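Local coordinates for heme utilization carrier protein (PDB 6U9J), which probably binds and carries heme in the cytosol as part of the heme utilization pathway of Escherichia coli O157:H7, at the interface of chains A and B. Residues are numbered along the deposited sequence; one frame, centred on the assembly and turned at random. Chains: chain A/B, Heme utilization carrier protein.

The interface of chains A and B. Residues chain A 95-97, 100, 129; chain B 64-66.
The end of strand 92-96 of chain A, the loop residue that follows it and the 3-10 helix 98-100 meet the turn of chain B that leads into strand 66-71, with A:Met129, from the short break between strands 128 and 130-133, closing one flank. The case illustrates how an antiparallel bridge between two chains, here A:Ile96 with B:Val66, is secured at its end by side chains. The backbone N-H of A:Lys97 points almost straight (177° at H) at the carbonyl O of B:Asp65, 2.8 Å from N to O and nearly along the C=O axis. With CG anti to its carbonyl carbon (chi1 -67°) and the chain extended beyond, A:Lys97 crosses B:Asp65 at about a right angle and lays its terminal amine NZ 2.8 Å from the carbonyl O of B:Ala64, again nearly end-on. Water 1 links NZ to that same carbonyl and to OD1 of B:Asp65; NZ of A:Lys97 and OD1 of B:Asp65 stay 4.7 Å apart, so any attraction between their charges would act at a distance. OD1 of B:Asp65 instead takes a hydrogen bond from the amide ND2 of A:Asn100 at 2.7 Å, met from above the carboxylate plane, with amide and carboxylate turned 57° apart. This bond, with the water, would help fix the carboxylate's rotation. On the apolar flank, A:Met129 bends at its last torsion to set its methyl CE 4.0 Å from CB of B:Asp65. Separately, methyl CG2 of B:Val66 packs 3.5 Å from the backbone carbonyl O of A:Met129. The patch lies where strand 92-96 of chain A ends and strand 66-71 of chain B begins; its two-fold repetition is consistent with a dimer, which the structure alone does not establish.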
loop_
_atom_site.group_PDB
_atom_site.type_symbol
_atom_site.label_atom_id
_atom_site.label_comp_id
_atom_site.label_asym_id
_atom_site.label_seq_id
_atom_site.Cartn_x
_atom_site.Cartn_y
_atom_site.Cartn_z
ATOM N N HIS A 95 7.584 0.717 -5.940
ATOM C CA HIS A 95 8.984 0.545 -5.587
ATOM C C HIS A 95 9.117 0.181 -4.118
ATOM O O HIS A 95 8.305 0.588 -3.283
ATOM C CB HIS A 95 9.799 1.813 -5.873
ATOM C CG HIS A 95 9.242 2.644 -6.982
ATOM N ND1 HIS A 95 9.514 2.402 -8.311
ATOM C CD2 HIS A 95 8.385 3.689 -6.955
ATOM C CE1 HIS A 95 8.867 3.281 -9.055
ATOM N NE2 HIS A 95 8.172 4.069 -8.256
ATOM N N ILE A 96 10.168 -0.577 -3.818
ATOM C CA ILE A 96 10.454 -1.052 -2.469
ATOM C C ILE A 96 11.881 -0.647 -2.120
ATOM O O ILE A 96 12.797 -0.849 -2.917
ATOM C CB ILE A 96 10.300 -2.580 -2.340
ATOM C CG1 ILE A 96 8.857 -3.000 -2.629
ATOM C CG2 ILE A 96 10.701 -3.040 -0.935
ATOM C CD1 ILE A 96 8.722 -4.478 -2.929
ATOM N N LYS A 97 12.057 -0.088 -0.925
ATOM C CA LYS A 97 13.416 0.181 -0.440
ATOM C C LYS A 97 13.962 -1.143 0.093
ATOM O O LYS A 97 14.026 -1.400 1.298
ATOM C CB LYS A 97 13.415 1.275 0.621
ATOM C CG LYS A 97 13.017 2.637 0.086
ATOM C CD LYS A 97 12.975 3.685 1.185
ATOM C CE LYS A 97 12.408 4.989 0.643
ATOM N NZ LYS A 97 12.109 5.963 1.733
ATOM N N ASN A 100 16.446 -1.684 2.848
ATOM C CA ASN A 100 15.944 -1.517 4.196
ATOM C C ASN A 100 15.268 -2.784 4.710
ATOM O O ASN A 100 14.859 -2.819 5.870
ATOM C CB ASN A 100 14.965 -0.341 4.254
ATOM C CG ASN A 100 15.657 0.984 4.533
ATOM O OD1 ASN A 100 16.774 1.013 5.035
ATOM N ND2 ASN A 100 14.970 2.079 4.246
ATOM N N MET A 129 7.305 -4.451 6.536
ATOM C CA MET A 129 7.153 -3.473 5.468
ATOM C C MET A 129 6.293 -3.979 4.320
ATOM O O MET A 129 5.773 -3.167 3.549
ATOM C CB MET A 129 8.524 -3.016 4.929
ATOM C CG MET A 129 9.644 -4.031 5.013
ATOM S SD MET A 129 11.203 -3.388 4.337
ATOM C CE MET A 129 10.631 -3.290 2.687
ATOM N N ALA B 64 7.102 4.332 4.745
ATOM C CA ALA B 64 8.515 4.678 4.853
ATOM C C ALA B 64 9.355 3.898 3.859
ATOM O O ALA B 64 10.355 4.416 3.350
ATOM C CB ALA B 64 9.019 4.427 6.279
ATOM N N ASP B 65 8.963 2.663 3.548
ATOM C CA ASP B 65 9.827 1.796 2.764
ATOM C C ASP B 65 9.214 1.255 1.483
ATOM O O ASP B 65 9.929 0.599 0.714
ATOM C CB ASP B 65 10.314 0.628 3.635
ATOM C CG ASP B 65 11.447 1.048 4.559
ATOM O OD1 ASP B 65 12.277 1.877 4.121
ATOM O OD2 ASP B 65 11.505 0.576 5.707
ATOM N N VAL B 66 7.938 1.528 1.209
ATOM C CA VAL B 66 7.234 0.933 0.083
ATOM C C VAL B 66 6.337 1.995 -0.537
ATOM O O VAL B 66 5.712 2.786 0.179
ATOM C CB VAL B 66 6.400 -0.294 0.528
ATOM C CG1 VAL B 66 5.444 -0.752 -0.571
ATOM C CG2 VAL B 66 7.309 -1.440 0.975
HETATM O O HOH W 1 12.987 5.022 4.446
#